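Side-chain contacts in RNA-dependent RNA Polymerase (Bombyx mori cytoplasmic polyhedrosis virus, PDB 6TZ0), which catalyses RNA-directed RNA synthesis, transcribing the viral double-stranded genome conservatively into plus strands and probably also making the complementary minus strands: residues 58-63 and 312-317; 219-224 and 331-336; 418-423 and 495-500. One frame throughout, in Å; residues are numbered along the deposited sequence.

Contact 1 (58-63 and 312-317); sequences EDSNGN and NEYINR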
ATOM      1  N   GLU A  58      32.403  32.103  -0.100  1.00 43.92           N
ATOM      2  CA  GLU A  58      32.749  30.966   0.736  1.00 43.92           C
ATOM      3  C   GLU A  58      31.866  29.763   0.432  1.00 43.92           C
ATOM      4  O   GLU A  58      30.776  29.886  -0.127  1.00 43.92           O
ATOM      5  CB  GLU A  58      32.623  31.335   2.213  1.00 43.92           C
ATOM      6  CG  GLU A  58      33.627  32.357   2.684  1.00 43.92           C
ATOM      7  CD  GLU A  58      33.424  32.735   4.134  1.00 43.92           C
ATOM      8  OE1 GLU A  58      32.419  32.292   4.725  1.00 43.92           O
ATOM      9  OE2 GLU A  58      34.264  33.474   4.684  1.00 43.92           O
ATOM     10  N   ASP A  59      32.351  28.590   0.822  1.00 40.77           N
ATOM     11  CA  ASP A  59      31.590  27.356   0.684  1.00 40.77           C
ATOM     12  C   ASP A  59      30.793  27.111   1.968  1.00 40.77           C
ATOM     13  O   ASP A  59      30.620  28.016   2.788  1.00 40.77           O
ATOM     14  CB  ASP A  59      32.519  26.192   0.304  1.00 40.77           C
ATOM     15  CG  ASP A  59      33.598  25.905   1.340  1.00 40.77           C
ATOM     16  OD1 ASP A  59      33.738  26.646   2.333  1.00 40.77           O
ATOM     17  OD2 ASP A  59      34.330  24.915   1.153  1.00 40.77           O
ATOM     18  N   SER A  60      30.293  25.889   2.153  1.00 38.96           N
ATOM     19  CA  SER A  60      29.547  25.555   3.360  1.00 38.96           C
ATOM     20  C   SER A  60      30.425  25.493   4.600  1.00 38.96           C
ATOM     21  O   SER A  60      29.898  25.537   5.714  1.00 38.96           O
ATOM     22  CB  SER A  60      28.831  24.221   3.184  1.00 38.96           C
ATOM     23  OG  SER A  60      27.853  24.304   2.170  1.00 38.96           O
ATOM     24  N   ASN A  61      31.742  25.390   4.443  1.00 37.89           N
ATOM     25  CA  ASN A  61      32.647  25.301   5.579  1.00 37.89           C
ATOM     26  C   ASN A  61      33.632  26.462   5.634  1.00 37.89           C
ATOM     27  O   ASN A  61      34.621  26.396   6.368  1.00 37.89           O
ATOM     28  CB  ASN A  61      33.377  23.959   5.561  1.00 37.89           C
ATOM     29  CG  ASN A  61      32.491  22.820   6.018  1.00 37.89           C
ATOM     30  OD1 ASN A  61      31.826  22.918   7.047  1.00 37.89           O
ATOM     31  ND2 ASN A  61      32.439  21.760   5.240  1.00 37.89           N
ATOM     32  N   GLY A  62      33.377  27.529   4.883  1.00 42.11           N
ATOM     33  CA  GLY A  62      34.126  28.759   5.022  1.00 42.11           C
ATOM     34  C   GLY A  62      35.368  28.892   4.171  1.00 42.11           C
ATOM     35  O   GLY A  62      36.210  29.744   4.474  1.00 42.11           O
ATOM     36  N   ASN A  63      35.518  28.091   3.126  1.00 42.87           N
ATOM     37  CA  ASN A  63      36.671  28.178   2.244  1.00 42.87           C
ATOM     38  C   ASN A  63      36.285  28.909   0.966  1.00 42.87           C
ATOM     39  O   ASN A  63      35.167  28.755   0.471  1.00 42.87           O
ATOM     40  CB  ASN A  63      37.199  26.786   1.916  1.00 42.87           C
ATOM     41  CG  ASN A  63      37.619  26.021   3.151  1.00 42.87           C
ATOM     42  OD1 ASN A  63      37.012  25.013   3.503  1.00 42.87           O
ATOM     43  ND2 ASN A  63      38.662  26.494   3.813  1.00 42.87           N
ATOM     44  N   ASN A 312      32.092  17.614 -10.080  1.00 40.37           N
ATOM     45  CA  ASN A 312      33.165  16.693  -9.719  1.00 40.37           C
ATOM     46  C   ASN A 312      34.312  17.427  -9.028  1.00 40.37           C
ATOM     47  O   ASN A 312      34.921  16.905  -8.083  1.00 40.37           O
ATOM     48  CB  ASN A 312      33.670  15.979 -10.973  1.00 40.37           C
ATOM     49  CG  ASN A 312      34.533  14.781 -10.657  1.00 40.37           C
ATOM     50  OD1 ASN A 312      34.669  14.381  -9.504  1.00 40.37           O
ATOM     51  ND2 ASN A 312      35.146  14.216 -11.683  1.00 40.37           N
ATOM     52  N   GLU A 313      34.606  18.647  -9.472  1.00 42.22           N
ATOM     53  CA  GLU A 313      35.670  19.419  -8.848  1.00 42.22           C
ATOM     54  C   GLU A 313      35.250  19.898  -7.465  1.00 42.22           C
ATOM     55  O   GLU A 313      36.080  19.978  -6.550  1.00 42.22           O
ATOM     56  CB  GLU A 313      36.049  20.587  -9.756  1.00 42.22           C
ATOM     57  CG  GLU A 313      37.277  21.368  -9.329  1.00 42.22           C
ATOM     58  CD  GLU A 313      37.696  22.405 -10.361  1.00 42.22           C
ATOM     59  OE1 GLU A 313      37.003  22.537 -11.392  1.00 42.22           O
ATOM     60  OE2 GLU A 313      38.726  23.080 -10.148  1.00 42.22           O
ATOM     61  N   TYR A 314      33.952  20.172  -7.282  1.00 39.86           N
ATOM     62  CA  TYR A 314      33.436  20.474  -5.949  1.00 39.86           C
ATOM     63  C   TYR A 314      33.544  19.270  -5.017  1.00 39.86           C
ATOM     64  O   TYR A 314      33.858  19.421  -3.831  1.00 39.86           O
ATOM     65  CB  TYR A 314      31.986  20.942  -6.035  1.00 39.86           C
ATOM     66  CG  TYR A 314      31.388  21.318  -4.699  1.00 39.86           C
ATOM     67  CD1 TYR A 314      31.723  22.510  -4.079  1.00 39.86           C
ATOM     68  CD2 TYR A 314      30.491  20.477  -4.060  1.00 39.86           C
ATOM     69  CE1 TYR A 314      31.183  22.856  -2.864  1.00 39.86           C
ATOM     70  CE2 TYR A 314      29.949  20.811  -2.843  1.00 39.86           C
ATOM     71  CZ  TYR A 314      30.298  22.002  -2.251  1.00 39.86           C
ATOM     72  OH  TYR A 314      29.757  22.344  -1.037  1.00 39.86           O
ATOM     73  N   ILE A 315      33.289  18.067  -5.537  1.00 38.12           N
ATOM     74  CA  ILE A 315      33.412  16.862  -4.717  1.00 38.12           C
ATOM     75  C   ILE A 315      34.869  16.601  -4.340  1.00 38.12           C
ATOM     76  O   ILE A 315      35.161  16.231  -3.199  1.00 38.12           O
ATOM     77  CB  ILE A 315      32.765  15.663  -5.435  1.00 38.12           C
ATOM     78  CG1 ILE A 315      31.249  15.840  -5.484  1.00 38.12           C
ATOM     79  CG2 ILE A 315      33.102  14.339  -4.769  1.00 38.12           C
ATOM     80  CD1 ILE A 315      30.569  14.839  -6.344  1.00 38.12           C
ATOM     81  N   ASN A 316      35.808  16.825  -5.263  1.00 38.59           N
ATOM     82  CA  ASN A 316      37.219  16.637  -4.915  1.00 38.59           C
ATOM     83  C   ASN A 316      37.693  17.696  -3.921  1.00 38.59           C
ATOM     84  O   ASN A 316      38.522  17.413  -3.046  1.00 38.59           O
ATOM     85  CB  ASN A 316      38.085  16.651  -6.169  1.00 38.59           C
ATOM     86  CG  ASN A 316      37.814  15.474  -7.063  1.00 38.59           C
ATOM     87  OD1 ASN A 316      37.537  14.379  -6.588  1.00 38.59           O
ATOM     88  ND2 ASN A 316      37.920  15.682  -8.365  1.00 38.59           N
ATOM     89  N   ARG A 317      37.146  18.910  -4.030  1.00 41.17           N
ATOM     90  CA  ARG A 317      37.356  19.952  -3.029  1.00 41.17           C
ATOM     91  C   ARG A 317      36.856  19.524  -1.655  1.00 41.17           C
ATOM     92  O   ARG A 317      37.514  19.776  -0.640  1.00 41.17           O
ATOM     93  CB  ARG A 317      36.644  21.221  -3.485  1.00 41.17           C
ATOM     94  CG  ARG A 317      36.817  22.411  -2.594  1.00 41.17           C
ATOM     95  CD  ARG A 317      36.095  23.606  -3.175  1.00 41.17           C
ATOM     96  NE  ARG A 317      36.230  24.772  -2.317  1.00 41.17           N
ATOM     97  CZ  ARG A 317      37.251  25.617  -2.381  1.00 41.17           C
ATOM     98  NH1 ARG A 317      37.311  26.648  -1.556  1.00 41.17           N
ATOM     99  NH2 ARG A 317      38.219  25.425  -3.262  1.00 41.17           N
TER
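D59 and S60, at the start of a type I beta turn (D59 to G62) that joins strand 54-58 to strand 64-68, face R317 and Y314 on helix 309-320 of the N-terminal region. The buried part is polar. S60 OG and Y314 OH lie 4.2 Å apart, too far to bond each other, and the carboxylate of E226 spans them with one oxygen on each hydroxyl. Y314 reaches this spot because its CG stands anti to the backbone N (chi1 -178°), which sends the ring out from the helix toward the turn. Beside it D59 divides its oxygens: OD1 bends back into its own turn, where N61 N meets it in a weak 3.2 Å bond, whereas OD2 faces the helices and bonds Y331 OH of helix 325-339. The R317 link is looser. D59 OD2 sits 4.0 Å from R317 NE, a long salt bridge, near the guanidinium plane at its edge, although the carboxylate plane is turned 70° from that of the guanidinium. The Y331 hydroxyl and, more weakly, the R317 charge probably help keep D59 ionised. Toward the solvent side, partly exposed N63 offers carbon to the arginine instead of its amide. R317, stretched out from CG to NE, ends with NH1 3.5 Å from N63 CB and equally 3.5 Å from N63 C, the latter in plane at the guanidinium edge.

Contact 2 (219-224 and 331-336); sequences SGILTH and YYAACR
The link between helices 206-218 and 224-237 presses I221 and L222 against A333 and A334 of helix 325-339. It opens with a Schellman motif, in which G220 leaves the helix with positive phi (83°), and closes at T223, the N-cap of the next helix. Between these two helix ends, the two apolar residues meet the small side chains of the facing helix, and the backbones come close: the CA atoms of I221 and A334 are 5.7 Å apart. I221 touches with its CG2 methyl; CG2 stands anti to the backbone N, and CG1 takes the place beside that N. CG2 lies 3.4 Å from A333 O, so the methyl rests on a helix carbonyl, and A333 CB flanks it at 4.0 Å. One residue on, L222 reaches across with CD2, which meets A334 CB at 4.1 Å and lies 3.9 Å from A334 O. Both side chains also touch A337, which extends the apolar strip by a turn. I221 O lies within bonding reach of S60 OG, whose single proton it shares as a possible acceptor with E226. Away from the loop, R336 folds back along its own helix onto Y332. Its CG lies over one face of the Y332 ring, offset toward the rim, and R336 NH1 donates to Y332 OH at 3.1 Å, with the oxygen 10° out of the guanidinium plane.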
ATOM      1  N   SER A 219      18.114  27.880   4.149  1.00 36.00           N
ATOM      2  CA  SER A 219      18.424  26.861   5.136  1.00 36.00           C
ATOM      3  C   SER A 219      19.833  26.971   5.701  1.00 36.00           C
ATOM      4  O   SER A 219      20.109  26.384   6.747  1.00 36.00           O
ATOM      5  CB  SER A 219      18.239  25.494   4.491  1.00 36.00           C
ATOM      6  OG  SER A 219      16.879  25.279   4.170  1.00 36.00           O
ATOM      7  N   GLY A 220      20.730  27.688   5.038  1.00 34.95           N
ATOM      8  CA  GLY A 220      22.119  27.667   5.426  1.00 34.95           C
ATOM      9  C   GLY A 220      22.905  26.502   4.877  1.00 34.95           C
ATOM     10  O   GLY A 220      24.061  26.316   5.264  1.00 34.95           O
ATOM     11  N   ILE A 221      22.310  25.712   3.988  1.00 34.54           N
ATOM     12  CA  ILE A 221      22.992  24.560   3.414  1.00 34.54           C
ATOM     13  C   ILE A 221      23.860  24.981   2.235  1.00 34.54           C
ATOM     14  O   ILE A 221      25.029  24.596   2.134  1.00 34.54           O
ATOM     15  CB  ILE A 221      21.955  23.498   3.015  1.00 34.54           C
ATOM     16  CG1 ILE A 221      21.244  22.985   4.266  1.00 34.54           C
ATOM     17  CG2 ILE A 221      22.594  22.364   2.242  1.00 34.54           C
ATOM     18  CD1 ILE A 221      20.016  22.195   3.980  1.00 34.54           C
ATOM     19  N   LEU A 222      23.312  25.783   1.334  1.00 35.66           N
ATOM     20  CA  LEU A 222      24.055  26.284   0.191  1.00 35.66           C
ATOM     21  C   LEU A 222      24.371  27.757   0.378  1.00 35.66           C
ATOM     22  O   LEU A 222      23.548  28.520   0.886  1.00 35.66           O
ATOM     23  CB  LEU A 222      23.277  26.094  -1.107  1.00 35.66           C
ATOM     24  CG  LEU A 222      23.058  24.675  -1.610  1.00 35.66           C
ATOM     25  CD1 LEU A 222      22.193  24.717  -2.846  1.00 35.66           C
ATOM     26  CD2 LEU A 222      24.376  24.010  -1.914  1.00 35.66           C
ATOM     27  N   THR A 223      25.571  28.148  -0.027  1.00 37.67           N
ATOM     28  CA  THR A 223      25.922  29.553  -0.131  1.00 37.67           C
ATOM     29  C   THR A 223      25.541  30.036  -1.530  1.00 37.67           C
ATOM     30  O   THR A 223      24.881  29.326  -2.292  1.00 37.67           O
ATOM     31  CB  THR A 223      27.400  29.751   0.187  1.00 37.67           C
ATOM     32  OG1 THR A 223      28.201  29.068  -0.781  1.00 37.67           O
ATOM     33  CG2 THR A 223      27.713  29.194   1.556  1.00 37.67           C
ATOM     34  N   HIS A 224      25.944  31.252  -1.892  1.00 37.60           N
ATOM     35  CA  HIS A 224      25.574  31.766  -3.207  1.00 37.60           C
ATOM     36  C   HIS A 224      26.423  31.150  -4.312  1.00 37.60           C
ATOM     37  O   HIS A 224      25.912  30.847  -5.399  1.00 37.60           O
ATOM     38  CB  HIS A 224      25.671  33.289  -3.217  1.00 37.60           C
ATOM     39  CG  HIS A 224      24.660  33.958  -2.343  1.00 37.60           C
ATOM     40  ND1 HIS A 224      23.330  34.054  -2.683  1.00 37.60           N
ATOM     41  CD2 HIS A 224      24.779  34.549  -1.132  1.00 37.60           C
ATOM     42  CE1 HIS A 224      22.675  34.684  -1.727  1.00 37.60           C
ATOM     43  NE2 HIS A 224      23.530  34.994  -0.772  1.00 37.60           N
ATOM     44  N   TYR A 331      29.456  19.428   3.702  1.00 34.25           N
ATOM     45  CA  TYR A 331      29.576  19.203   2.264  1.00 34.25           C
ATOM     46  C   TYR A 331      28.607  18.137   1.770  1.00 34.25           C
ATOM     47  O   TYR A 331      28.147  18.208   0.625  1.00 34.25           O
ATOM     48  CB  TYR A 331      30.989  18.799   1.869  1.00 34.25           C
ATOM     49  CG  TYR A 331      32.042  19.858   2.002  1.00 34.25           C
ATOM     50  CD1 TYR A 331      31.952  21.036   1.286  1.00 34.25           C
ATOM     51  CD2 TYR A 331      33.198  19.623   2.729  1.00 34.25           C
ATOM     52  CE1 TYR A 331      32.933  21.995   1.367  1.00 34.25           C
ATOM     53  CE2 TYR A 331      34.198  20.572   2.807  1.00 34.25           C
ATOM     54  CZ  TYR A 331      34.053  21.758   2.128  1.00 34.25           C
ATOM     55  OH  TYR A 331      35.036  22.712   2.201  1.00 34.25           O
ATOM     56  N   TYR A 332      28.266  17.159   2.614  1.00 31.68           N
ATOM     57  CA  TYR A 332      27.307  16.144   2.208  1.00 31.68           C
ATOM     58  C   TYR A 332      25.908  16.722   2.075  1.00 31.68           C
ATOM     59  O   TYR A 332      25.194  16.394   1.125  1.00 31.68           O
ATOM     60  CB  TYR A 332      27.307  14.983   3.197  1.00 31.68           C
ATOM     61  CG  TYR A 332      26.397  13.855   2.780  1.00 31.68           C
ATOM     62  CD1 TYR A 332      26.750  13.012   1.741  1.00 31.68           C
ATOM     63  CD2 TYR A 332      25.182  13.643   3.414  1.00 31.68           C
ATOM     64  CE1 TYR A 332      25.926  11.987   1.353  1.00 31.68           C
ATOM     65  CE2 TYR A 332      24.350  12.623   3.028  1.00 31.68           C
ATOM     66  CZ  TYR A 332      24.731  11.791   2.007  1.00 31.68           C
ATOM     67  OH  TYR A 332      23.895  10.771   1.625  1.00 31.68           O
ATOM     68  N   ALA A 333      25.502  17.589   3.009  1.00 31.78           N
ATOM     69  CA  ALA A 333      24.214  18.264   2.872  1.00 31.78           C
ATOM     70  C   ALA A 333      24.188  19.179   1.655  1.00 31.78           C
ATOM     71  O   ALA A 333      23.150  19.295   0.986  1.00 31.78           O
ATOM     72  CB  ALA A 333      23.893  19.060   4.134  1.00 31.78           C
ATOM     73  N   ALA A 334      25.326  19.808   1.337  1.00 33.80           N
ATOM     74  CA  ALA A 334      25.413  20.613   0.122  1.00 33.80           C
ATOM     75  C   ALA A 334      25.232  19.761  -1.131  1.00 33.80           C
ATOM     76  O   ALA A 334      24.502  20.150  -2.043  1.00 33.80           O
ATOM     77  CB  ALA A 334      26.741  21.362   0.075  1.00 33.80           C
ATOM     78  N   CYS A 335      25.853  18.582  -1.182  1.00 35.72           N
ATOM     79  CA  CYS A 335      25.667  17.717  -2.348  1.00 35.72           C
ATOM     80  C   CYS A 335      24.270  17.103  -2.407  1.00 35.72           C
ATOM     81  O   CYS A 335      23.786  16.787  -3.501  1.00 35.72           O
ATOM     82  CB  CYS A 335      26.730  16.628  -2.375  1.00 35.72           C
ATOM     83  SG  CYS A 335      28.369  17.259  -2.732  1.00 35.72           S
ATOM     84  N   ARG A 336      23.610  16.925  -1.257  1.00 36.20           N
ATOM     85  CA  ARG A 336      22.199  16.542  -1.268  1.00 36.20           C
ATOM     86  C   ARG A 336      21.344  17.640  -1.880  1.00 36.20           C
ATOM     87  O   ARG A 336      20.393  17.358  -2.615  1.00 36.20           O
ATOM     88  CB  ARG A 336      21.700  16.224   0.148  1.00 36.20           C
ATOM     89  CG  ARG A 336      22.316  15.001   0.786  1.00 36.20           C
ATOM     90  CD  ARG A 336      21.987  13.804  -0.031  1.00 36.20           C
ATOM     91  NE  ARG A 336      20.572  13.459   0.015  1.00 36.20           N
ATOM     92  CZ  ARG A 336      20.084  12.442   0.709  1.00 36.20           C
ATOM     93  NH1 ARG A 336      20.910  11.638   1.355  1.00 36.20           N
ATOM     94  NH2 ARG A 336      18.787  12.196   0.706  1.00 36.20           N
TER

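Contact 3 (418-423 and 495-500); sequences LNFLTT and DRLFLS
Helix 413-422 faces the short, weakly bonded helix 494-499, with CA atoms 9.9 Å apart for L421 and L497 and 10.1 Å apart for F420 and F498. At that spacing only side chains bridge the gap, and L497 carries the contact from its side. Its CG is anti to the backbone N (chi1 -169°), which extends the branch toward the other helix. L497 CD2 comes to F420 CE2 at 3.8 Å, near the plane of the ring and at its edge, not over a face; L497 CG follows, 4.0 Å from the same F420 CE2. The same methyl, L497 CD2, lies 4.5 Å from L421 CD2, a light touch. Both segments belong to the central polymerase domain, probably to its fingers, and helix 494-499 comes just after strand 489-491, at the edge of a mixed sheet. P426 touches both F420 and L497, R449 of helix 449-455 reaches both L421 and L497, and F501 meets the F420 ring at an oblique angle. Behind the contact, S500 OG donates to L497 O at 3.1 Å from above the carbonyl plane, 43° out of it.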
ATOM      1  N   LEU A 418     -13.591  -7.232   8.879  1.00 37.21           N
ATOM      2  CA  LEU A 418     -14.374  -5.999   8.883  1.00 37.21           C
ATOM      3  C   LEU A 418     -13.593  -4.820   9.456  1.00 37.21           C
ATOM      4  O   LEU A 418     -13.708  -3.700   8.944  1.00 37.21           O
ATOM      5  CB  LEU A 418     -15.681  -6.203   9.647  1.00 37.21           C
ATOM      6  CG  LEU A 418     -16.913  -6.629   8.846  1.00 37.21           C
ATOM      7  CD1 LEU A 418     -16.806  -8.023   8.276  1.00 37.21           C
ATOM      8  CD2 LEU A 418     -18.125  -6.536   9.739  1.00 37.21           C
ATOM      9  N   ASN A 419     -12.775  -5.049  10.488  1.00 39.65           N
ATOM     10  CA  ASN A 419     -11.930  -3.979  11.010  1.00 39.65           C
ATOM     11  C   ASN A 419     -10.820  -3.614  10.039  1.00 39.65           C
ATOM     12  O   ASN A 419     -10.369  -2.467  10.017  1.00 39.65           O
ATOM     13  CB  ASN A 419     -11.326  -4.387  12.349  1.00 39.65           C
ATOM     14  CG  ASN A 419     -12.364  -4.522  13.435  1.00 39.65           C
ATOM     15  OD1 ASN A 419     -13.310  -3.742  13.504  1.00 39.65           O
ATOM     16  ND2 ASN A 419     -12.190  -5.511  14.301  1.00 39.65           N
ATOM     17  N   PHE A 420     -10.365  -4.575   9.245  1.00 39.11           N
ATOM     18  CA  PHE A 420      -9.364  -4.302   8.228  1.00 39.11           C
ATOM     19  C   PHE A 420      -9.945  -3.455   7.107  1.00 39.11           C
ATOM     20  O   PHE A 420      -9.233  -2.653   6.494  1.00 39.11           O
ATOM     21  CB  PHE A 420      -8.837  -5.634   7.708  1.00 39.11           C
ATOM     22  CG  PHE A 420      -7.777  -5.520   6.671  1.00 39.11           C
ATOM     23  CD1 PHE A 420      -6.478  -5.202   7.017  1.00 39.11           C
ATOM     24  CD2 PHE A 420      -8.075  -5.777   5.346  1.00 39.11           C
ATOM     25  CE1 PHE A 420      -5.502  -5.123   6.055  1.00 39.11           C
ATOM     26  CE2 PHE A 420      -7.107  -5.693   4.385  1.00 39.11           C
ATOM     27  CZ  PHE A 420      -5.819  -5.376   4.744  1.00 39.11           C
ATOM     28  N   LEU A 421     -11.232  -3.631   6.814  1.00 39.19           N
ATOM     29  CA  LEU A 421     -11.863  -2.790   5.802  1.00 39.19           C
ATOM     30  C   LEU A 421     -12.155  -1.394   6.339  1.00 39.19           C
ATOM     31  O   LEU A 421     -11.943  -0.398   5.639  1.00 39.19           O
ATOM     32  CB  LEU A 421     -13.140  -3.441   5.283  1.00 39.19           C
ATOM     33  CG  LEU A 421     -12.914  -4.705   4.469  1.00 39.19           C
ATOM     34  CD1 LEU A 421     -14.243  -5.288   4.099  1.00 39.19           C
ATOM     35  CD2 LEU A 421     -12.098  -4.407   3.237  1.00 39.19           C
ATOM     36  N   THR A 422     -12.650  -1.297   7.578  1.00 44.66           N
ATOM     37  CA  THR A 422     -12.953   0.019   8.138  1.00 44.66           C
ATOM     38  C   THR A 422     -11.683   0.784   8.489  1.00 44.66           C
ATOM     39  O   THR A 422     -11.667   2.019   8.449  1.00 44.66           O
ATOM     40  CB  THR A 422     -13.834  -0.101   9.380  1.00 44.66           C
ATOM     41  OG1 THR A 422     -13.156  -0.870  10.379  1.00 44.66           O
ATOM     42  CG2 THR A 422     -15.160  -0.751   9.049  1.00 44.66           C
ATOM     43  N   THR A 423     -10.618   0.077   8.845  1.00 48.50           N
ATOM     44  CA  THR A 423      -9.386   0.698   9.309  1.00 48.50           C
ATOM     45  C   THR A 423      -8.193   0.080   8.598  1.00 48.50           C
ATOM     46  O   THR A 423      -7.977  -1.133   8.692  1.00 48.50           O
ATOM     47  CB  THR A 423      -9.229   0.538  10.824  1.00 48.50           C
ATOM     48  OG1 THR A 423     -10.298   1.215  11.496  1.00 48.50           O
ATOM     49  CG2 THR A 423      -7.895   1.097  11.287  1.00 48.50           C
ATOM     50  N   ASP A 495     -12.168  -9.319  -2.839  1.00 34.89           N
ATOM     51  CA  ASP A 495     -12.053 -10.762  -2.713  1.00 34.89           C
ATOM     52  C   ASP A 495     -10.641 -11.263  -2.982  1.00 34.89           C
ATOM     53  O   ASP A 495     -10.181 -12.188  -2.299  1.00 34.89           O
ATOM     54  CB  ASP A 495     -13.050 -11.425  -3.647  1.00 34.89           C
ATOM     55  CG  ASP A 495     -14.466 -11.008  -3.362  1.00 34.89           C
ATOM     56  OD1 ASP A 495     -14.787 -10.757  -2.182  1.00 34.89           O
ATOM     57  OD2 ASP A 495     -15.250 -10.889  -4.326  1.00 34.89           O
ATOM     58  N   ARG A 496      -9.929 -10.663  -3.939  1.00 35.09           N
ATOM     59  CA  ARG A 496      -8.490 -10.883  -4.014  1.00 35.09           C
ATOM     60  C   ARG A 496      -7.779 -10.329  -2.792  1.00 35.09           C
ATOM     61  O   ARG A 496      -6.744 -10.865  -2.389  1.00 35.09           O
ATOM     62  CB  ARG A 496      -7.899 -10.250  -5.267  1.00 35.09           C
ATOM     63  CG  ARG A 496      -8.192 -10.962  -6.550  1.00 35.09           C
ATOM     64  CD  ARG A 496      -7.454 -10.248  -7.658  1.00 35.09           C
ATOM     65  NE  ARG A 496      -7.710 -10.792  -8.985  1.00 35.09           N
ATOM     66  CZ  ARG A 496      -6.992 -11.759  -9.538  1.00 35.09           C
ATOM     67  NH1 ARG A 496      -5.981 -12.301  -8.874  1.00 35.09           N
ATOM     68  NH2 ARG A 496      -7.287 -12.186 -10.757  1.00 35.09           N
ATOM     69  N   LEU A 497      -8.313  -9.263  -2.198  1.00 33.46           N
ATOM     70  CA  LEU A 497      -7.774  -8.785  -0.933  1.00 33.46           C
ATOM     71  C   LEU A 497      -8.094  -9.760   0.188  1.00 33.46           C
ATOM     72  O   LEU A 497      -7.330  -9.891   1.147  1.00 33.46           O
ATOM     73  CB  LEU A 497      -8.333  -7.398  -0.628  1.00 33.46           C
ATOM     74  CG  LEU A 497      -7.701  -6.623   0.522  1.00 33.46           C
ATOM     75  CD1 LEU A 497      -6.266  -6.303   0.193  1.00 33.46           C
ATOM     76  CD2 LEU A 497      -8.473  -5.364   0.829  1.00 33.46           C
ATOM     77  N   PHE A 498      -9.220 -10.460   0.075  1.00 29.99           N
ATOM     78  CA  PHE A 498      -9.618 -11.428   1.084  1.00 29.99           C
ATOM     79  C   PHE A 498      -8.777 -12.692   1.014  1.00 29.99           C
ATOM     80  O   PHE A 498      -8.565 -13.342   2.041  1.00 29.99           O
ATOM     81  CB  PHE A 498     -11.097 -11.757   0.911  1.00 29.99           C
ATOM     82  CG  PHE A 498     -11.641 -12.689   1.945  1.00 29.99           C
ATOM     83  CD1 PHE A 498     -11.942 -12.231   3.212  1.00 29.99           C
ATOM     84  CD2 PHE A 498     -11.854 -14.025   1.647  1.00 29.99           C
ATOM     85  CE1 PHE A 498     -12.448 -13.079   4.163  1.00 29.99           C
ATOM     86  CE2 PHE A 498     -12.356 -14.879   2.598  1.00 29.99           C
ATOM     87  CZ  PHE A 498     -12.654 -14.404   3.856  1.00 29.99           C
ATOM     88  N   LEU A 499      -8.306 -13.065  -0.177  1.00 29.90           N
ATOM     89  CA  LEU A 499      -7.459 -14.250  -0.288  1.00 29.90           C
ATOM     90  C   LEU A 499      -6.098 -14.039   0.359  1.00 29.90           C
ATOM     91  O   LEU A 499      -5.490 -14.992   0.857  1.00 29.90           O
ATOM     92  CB  LEU A 499      -7.282 -14.655  -1.747  1.00 29.90           C
ATOM     93  CG  LEU A 499      -8.480 -15.334  -2.388  1.00 29.90           C
ATOM     94  CD1 LEU A 499      -8.180 -15.616  -3.846  1.00 29.90           C
ATOM     95  CD2 LEU A 499      -8.786 -16.612  -1.632  1.00 29.90           C
ATOM     96  N   SER A 500      -5.603 -12.811   0.365  1.00 29.88           N
ATOM     97  CA  SER A 500      -4.321 -12.525   0.984  1.00 29.88           C
ATOM     98  C   SER A 500      -4.438 -12.124   2.445  1.00 29.88           C
ATOM     99  O   SER A 500      -3.466 -11.611   3.004  1.00 29.88           O
ATOM    100  CB  SER A 500      -3.613 -11.421   0.205  1.00 29.88           C
ATOM    101  OG  SER A 500      -4.338 -10.210   0.276  1.00 29.88           O
TER

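In the fold
Contacts 1 and 2 are neighbours in the N-terminal region, with centres about 10 Å apart on the same side of the chain's centre. Their second segments lie on successive helices, 309-320 and 325-339, and along the chain their segments alternate. A probable hydrogen bond between T223 OG1 and E58 O joins the two loops, and helix 325-339 packs against both loops and helix 309-320, so the two contacts form one continuous packed region. Contact 3 follows later, within the central polymerase domain. It lies across the chain's centre, about 54 Å from contact 1 and about 46 Å from contact 2 between centres, joining helices 413-422 and 494-499 in a separate part of the enzyme.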